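Side-chain contacts in NADH kinase POS5 (Saccharomyces cerevisiae, PDB 3AFO), which phosphorylates NADH and NAD(+) with ATP, preferring NADH about twofold, and is a key source of the cellular reductant NADPH: residues Q33-Q38 and V139-A144; D116-L121 and H129-F134. All coordinates share one frame; numbering follows the deposited sequence.

How the contacts relate
Both contacts are buried and apolar, with no hydrogen bond joining the two segments of either, yet they hold different parts of the fold. Contact 2 lies within the N-terminal alpha/beta domain of the NAD kinase family, setting strand 117-122 against the helix that follows it. Contact 1 is a join between sheets, where strand 33-36 of an antiparallel sheet meets the lead-in to strand 142-146. The parallel sheet links them: Leu143 N lies 2.8 Å from Leu118 O, a probable hydrogen bond between neighbouring strands. Proline, leucine and tryptophan carry contact 1; in contact 2 one leucine methyl meets helix backbone as well as side chains. Their centres are about 12 Å apart.

Contact 1 (Q33-Q38 and V139-A144); sequences QSLIWQ and VPPVLA
Leu35 and Trp37 meet a single residue opposite, Pro141, and every contact between them is apolar. The proline ring crosses Leu35 at about a right angle and touches both of its methyls: CD1 of Leu35 is 3.6 Å from Pro141 CG, and CD2 of Leu35 is 3.9 Å from Pro141 CB. With CG anti to the backbone N (chi1 173°) and chi2 near 59°, both methyls of Leu35 are turned to the proline. Trp37 approaches Pro141 from the opposite direction with the far end of its indole, CH2 being 3.9 Å from Pro141 CG; the approach is oblique. Within the 33-38 segment Leu35 CD1 sits 4.1 Å above one face of the indole plane, offset toward the rim, so leucine and tryptophan together receive the proline.

The arrangement joins two sheets. Strand 33-36 runs antiparallel to strands 23-25 and 174-186, whereas Pro141 immediately precedes strand 142-146 of the parallel sheet of the alpha/beta N-terminal domain; Phe24 adds a further apolar neighbour to both Leu35 and Pro141.

Polar bonds lie outside the apolar patch. The indole NE1 is hydrogen-bonded to Val168 O, which would limit ring rotation, and Trp37 N is bonded to Ser171 OG.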
loop_
_atom_site.group_PDB
_atom_site.type_symbol
_atom_site.label_atom_id
_atom_site.label_comp_id
_atom_site.label_asym_id
_atom_site.label_seq_id
_atom_site.Cartn_x
_atom_site.Cartn_y
_atom_site.Cartn_z
ATOM N N GLN A 33 -13.241 -23.630 -21.573
ATOM C CA GLN A 33 -13.633 -24.104 -22.895
ATOM C C GLN A 33 -13.177 -25.546 -23.099
ATOM O O GLN A 33 -12.036 -25.891 -22.798
ATOM C CB GLN A 33 -13.038 -23.207 -23.985
ATOM C CG GLN A 33 -13.775 -21.895 -24.205
ATOM C CD GLN A 33 -13.675 -20.954 -23.023
ATOM O OE1 GLN A 33 -12.582 -20.667 -22.532
ATOM N NE2 GLN A 33 -14.819 -20.479 -22.551
ATOM N N SER A 34 -14.076 -26.381 -23.604
ATOM C CA SER A 34 -13.750 -27.754 -23.980
ATOM C C SER A 34 -12.804 -27.778 -25.174
ATOM O O SER A 34 -13.054 -27.120 -26.185
ATOM C CB SER A 34 -15.032 -28.508 -24.317
ATOM O OG SER A 34 -15.904 -28.475 -23.204
ATOM N N LEU A 35 -11.705 -28.518 -25.043
ATOM C CA LEU A 35 -10.765 -28.703 -26.141
ATOM C C LEU A 35 -11.141 -29.966 -26.938
ATOM O O LEU A 35 -10.944 -31.087 -26.478
ATOM C CB LEU A 35 -9.327 -28.788 -25.607
ATOM C CG LEU A 35 -8.161 -29.134 -26.550
ATOM C CD1 LEU A 35 -8.033 -28.152 -27.682
ATOM C CD2 LEU A 35 -6.853 -29.211 -25.792
ATOM N N ILE A 36 -11.707 -29.766 -28.121
ATOM C CA ILE A 36 -12.155 -30.881 -28.957
ATOM C C ILE A 36 -11.410 -30.815 -30.281
ATOM O O ILE A 36 -11.492 -29.822 -31.011
ATOM C CB ILE A 36 -13.712 -30.899 -29.129
ATOM C CG1 ILE A 36 -14.386 -31.033 -27.757
ATOM C CG2 ILE A 36 -14.162 -32.068 -30.033
ATOM C CD1 ILE A 36 -15.850 -30.658 -27.720
ATOM N N TRP A 37 -10.649 -31.867 -30.558
ATOM C CA TRP A 37 -9.827 -31.936 -31.752
ATOM C C TRP A 37 -10.691 -32.241 -32.974
ATOM O O TRP A 37 -11.360 -33.275 -33.020
ATOM C CB TRP A 37 -8.732 -32.995 -31.572
ATOM C CG TRP A 37 -7.827 -32.710 -30.394
ATOM C CD1 TRP A 37 -7.857 -33.308 -29.166
ATOM C CD2 TRP A 37 -6.777 -31.739 -30.341
ATOM N NE1 TRP A 37 -6.886 -32.771 -28.347
ATOM C CE2 TRP A 37 -6.206 -31.808 -29.048
ATOM C CE3 TRP A 37 -6.256 -30.821 -31.264
ATOM C CZ2 TRP A 37 -5.144 -30.992 -28.657
ATOM C CZ3 TRP A 37 -5.202 -30.013 -30.873
ATOM C CH2 TRP A 37 -4.657 -30.103 -29.583
ATOM N N GLN A 38 -10.703 -31.328 -33.945
ATOM C CA GLN A 38 -11.407 -31.593 -35.207
ATOM C C GLN A 38 -10.642 -32.636 -36.033
ATOM O O GLN A 38 -11.206 -33.669 -36.391
ATOM C CB GLN A 38 -11.687 -30.317 -36.006
ATOM C CG GLN A 38 -12.733 -30.551 -37.107
ATOM C CD GLN A 38 -13.121 -29.298 -37.865
ATOM O OE1 GLN A 38 -12.274 -28.604 -38.439
ATOM N NE2 GLN A 38 -14.416 -29.012 -37.893
ATOM N N VAL A 139 -1.796 -19.383 -31.288
ATOM C CA VAL A 139 -1.150 -20.220 -30.278
ATOM C C VAL A 139 -1.906 -21.543 -30.115
ATOM O O VAL A 139 -3.111 -21.554 -29.871
ATOM C CB VAL A 139 -1.027 -19.488 -28.902
ATOM C CG1 VAL A 139 -0.095 -20.251 -27.960
ATOM C CG2 VAL A 139 -0.521 -18.060 -29.091
ATOM N N PRO A 140 -1.202 -22.680 -30.259
ATOM C CA PRO A 140 -1.844 -23.962 -29.988
ATOM C C PRO A 140 -2.161 -24.066 -28.491
ATOM O O PRO A 140 -1.566 -23.335 -27.696
ATOM C CB PRO A 140 -0.764 -24.979 -30.374
ATOM C CG PRO A 140 0.524 -24.235 -30.261
ATOM C CD PRO A 140 0.210 -22.831 -30.652
ATOM N N PRO A 141 -3.078 -24.973 -28.106
ATOM C CA PRO A 141 -3.360 -25.241 -26.696
ATOM C C PRO A 141 -2.076 -25.564 -25.936
ATOM O O PRO A 141 -1.141 -26.137 -26.515
ATOM C CB PRO A 141 -4.259 -26.474 -26.750
ATOM C CG PRO A 141 -4.855 -26.455 -28.115
ATOM C CD PRO A 141 -3.874 -25.826 -29.008
ATOM N N VAL A 142 -2.032 -25.188 -24.659
ATOM C CA VAL A 142 -0.816 -25.319 -23.845
ATOM C C VAL A 142 -1.035 -26.270 -22.673
ATOM O O VAL A 142 -1.922 -26.060 -21.840
ATOM C CB VAL A 142 -0.334 -23.941 -23.309
ATOM C CG1 VAL A 142 0.977 -24.087 -22.518
ATOM C CG2 VAL A 142 -0.153 -22.947 -24.455
ATOM N N LEU A 143 -0.220 -27.319 -22.622
ATOM C CA LEU A 143 -0.274 -28.312 -21.555
ATOM C C LEU A 143 0.983 -28.157 -20.722
ATOM O O LEU A 143 2.088 -28.403 -21.204
ATOM C CB LEU A 143 -0.351 -29.746 -22.123
ATOM C CG LEU A 143 -0.415 -30.886 -21.090
ATOM C CD1 LEU A 143 -1.516 -30.661 -20.066
ATOM C CD2 LEU A 143 -0.546 -32.285 -21.742
ATOM N N ALA A 144 0.799 -27.741 -19.469
ATOM C CA ALA A 144 1.913 -27.270 -18.669
ATOM C C ALA A 144 2.146 -28.160 -17.444
ATOM O O ALA A 144 1.262 -28.314 -16.595
ATOM C CB ALA A 144 1.681 -25.810 -18.262
#

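Contact 2 (D116-L121 and H129-F134); sequences DLLVTL and HGVSMF
Val131 O accepts the shortest hydrogen bond within the 129-134 segment, from Phe134 N at 2.8 Å, and both residues lend their side chains to the apolar surface that receives Leu118. Two other bonds in this turn, from Met133 N to His129 O and to Gly130 O, are weak. Val131 O also lies in the plane of the Phe134 ring, at its edge, 3.9 Å from ring carbon CD2 of Phe134.

Leu118 is the residue of 116-121 that carries the packing, and its CD2 methyl does the touching. A chi1 of 168° swings CG of Leu118 away from its own N and beside the carbonyl carbon, carrying the branch toward the helix. CD2 of Leu118 comes to 3.7 Å from Gly130 C and 3.8 Å from Val131 N, so it rests on a peptide unit of the helix. Gly130 has no side chain, and a CB there would lie only 3.2 Å from Leu118 CD2, consistent with glycine allowing the methyl onto the backbone. On the side-chain level the same CD2 of Leu118 lies 4.0 Å from Val131 CG2. Leu118 CD2 also approaches the Phe134 ring obliquely, 4.4 Å from CE2 of Phe134, a looser contact.

The segments belong to a beta-alpha-beta unit: strand 117-122 leads through the glycine-rich GGDGT sequence characteristic of NAD kinases into helix 124-132, and the chain then returns in strand 142-146. His129, on this helix, touches the bound NADH, so the packed helix also contributes to the ligand pocket. Phe134 is bordered by Val112 of helix 108-114 and by Pro140, while Val142 on the adjacent parallel strand flanks Leu118, placing the contact between the sheet and the helix lying over it.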
loop_
_atom_site.group_PDB
_atom_site.type_symbol
_atom_site.label_atom_id
_atom_site.label_comp_id
_atom_site.label_asym_id
_atom_site.label_seq_id
_atom_site.Cartn_x
_atom_site.Cartn_y
_atom_site.Cartn_z
ATOM N N ASP A 116 0.346 -28.912 -33.080
ATOM C CA ASP A 116 -1.043 -29.039 -32.619
ATOM C C ASP A 116 -1.162 -28.676 -31.133
ATOM O O ASP A 116 -2.199 -28.182 -30.678
ATOM C CB ASP A 116 -1.576 -30.471 -32.796
ATOM C CG ASP A 116 -1.452 -31.002 -34.237
ATOM O OD1 ASP A 116 -1.235 -30.196 -35.180
ATOM O OD2 ASP A 116 -1.579 -32.242 -34.403
ATOM N N LEU A 117 -0.100 -28.963 -30.379
ATOM C CA LEU A 117 -0.119 -28.839 -28.931
ATOM C C LEU A 117 1.269 -28.495 -28.418
ATOM O O LEU A 117 2.258 -29.124 -28.808
ATOM C CB LEU A 117 -0.603 -30.146 -28.290
ATOM C CG LEU A 117 -0.665 -30.253 -26.760
ATOM C CD1 LEU A 117 -1.906 -29.575 -26.224
ATOM C CD2 LEU A 117 -0.632 -31.713 -26.313
ATOM N N LEU A 118 1.329 -27.481 -27.558
ATOM C CA LEU A 118 2.541 -27.112 -26.849
ATOM C C LEU A 118 2.524 -27.760 -25.464
ATOM O O LEU A 118 1.575 -27.574 -24.709
ATOM C CB LEU A 118 2.673 -25.576 -26.741
ATOM C CG LEU A 118 3.748 -24.999 -25.792
ATOM C CD1 LEU A 118 5.164 -25.384 -26.223
ATOM C CD2 LEU A 118 3.626 -23.472 -25.631
ATOM N N VAL A 119 3.570 -28.532 -25.156
ATOM C CA VAL A 119 3.746 -29.135 -23.841
ATOM C C VAL A 119 5.007 -28.533 -23.210
ATOM O O VAL A 119 6.080 -28.589 -23.796
ATOM C CB VAL A 119 3.886 -30.680 -23.915
ATOM C CG1 VAL A 119 4.247 -31.251 -22.546
ATOM C CG2 VAL A 119 2.580 -31.339 -24.431
ATOM N N THR A 120 4.860 -27.949 -22.023
ATOM C CA THR A 120 5.988 -27.338 -21.317
ATOM C C THR A 120 6.383 -28.149 -20.071
ATOM O O THR A 120 5.531 -28.636 -19.329
ATOM C CB THR A 120 5.692 -25.864 -20.924
ATOM O OG1 THR A 120 4.550 -25.840 -20.077
ATOM C CG2 THR A 120 5.402 -25.012 -22.169
ATOM N N LEU A 121 7.686 -28.292 -19.871
ATOM C CA LEU A 121 8.227 -29.026 -18.742
ATOM C C LEU A 121 9.171 -28.106 -17.952
ATOM O O LEU A 121 10.318 -27.893 -18.334
ATOM C CB LEU A 121 8.958 -30.285 -19.238
ATOM C CG LEU A 121 8.155 -31.260 -20.103
ATOM C CD1 LEU A 121 9.080 -32.265 -20.737
ATOM C CD2 LEU A 121 7.055 -31.977 -19.325
ATOM N N HIS A 129 8.330 -18.472 -22.579
ATOM C CA HIS A 129 9.186 -18.609 -23.763
ATOM C C HIS A 129 8.555 -19.496 -24.839
ATOM O O HIS A 129 8.688 -19.210 -26.026
ATOM C CB HIS A 129 10.586 -19.126 -23.395
ATOM C CG HIS A 129 11.249 -18.354 -22.294
ATOM N ND1 HIS A 129 12.219 -18.902 -21.480
ATOM C CD2 HIS A 129 11.070 -17.081 -21.859
ATOM C CE1 HIS A 129 12.618 -17.997 -20.602
ATOM N NE2 HIS A 129 11.932 -16.886 -20.805
ATOM N N GLY A 130 7.859 -20.550 -24.422
ATOM C CA GLY A 130 7.161 -21.436 -25.354
ATOM C C GLY A 130 6.064 -20.731 -26.133
ATOM O O GLY A 130 6.013 -20.798 -27.355
ATOM N N VAL A 131 5.190 -20.034 -25.417
ATOM C CA VAL A 131 4.115 -19.265 -26.043
ATOM C C VAL A 131 4.686 -18.136 -26.921
ATOM O O VAL A 131 4.174 -17.859 -28.015
ATOM C CB VAL A 131 3.137 -18.732 -24.975
ATOM C CG1 VAL A 131 2.153 -17.720 -25.570
ATOM C CG2 VAL A 131 2.394 -19.892 -24.339
ATOM N N SER A 132 5.773 -17.533 -26.450
ATOM C CA SER A 132 6.457 -16.441 -27.136
ATOM C C SER A 132 6.826 -16.760 -28.583
ATOM O O SER A 132 6.846 -15.869 -29.439
ATOM C CB SER A 132 7.724 -16.080 -26.369
ATOM O OG SER A 132 8.301 -14.929 -26.912
ATOM N N MET A 133 7.145 -18.027 -28.837
ATOM C CA MET A 133 7.410 -18.518 -30.190
ATOM C C MET A 133 6.257 -18.265 -31.152
ATOM O O MET A 133 6.488 -17.996 -32.324
ATOM C CB MET A 133 7.683 -20.021 -30.155
ATOM C CG MET A 133 9.120 -20.420 -30.346
ATOM S SD MET A 133 9.097 -22.086 -31.042
ATOM C CE MET A 133 10.810 -22.313 -31.482
ATOM N N PHE A 134 5.027 -18.363 -30.653
ATOM C CA PHE A 134 3.816 -18.242 -31.476
ATOM C C PHE A 134 3.250 -16.816 -31.522
ATOM O O PHE A 134 2.040 -16.619 -31.745
ATOM C CB PHE A 134 2.749 -19.220 -30.978
ATOM C CG PHE A 134 3.187 -20.659 -31.009
ATOM C CD1 PHE A 134 2.971 -21.439 -32.142
ATOM C CD2 PHE A 134 3.830 -21.232 -29.913
ATOM C CE1 PHE A 134 3.385 -22.777 -32.181
ATOM C CE2 PHE A 134 4.247 -22.575 -29.942
ATOM C CZ PHE A 134 4.020 -23.347 -31.086
#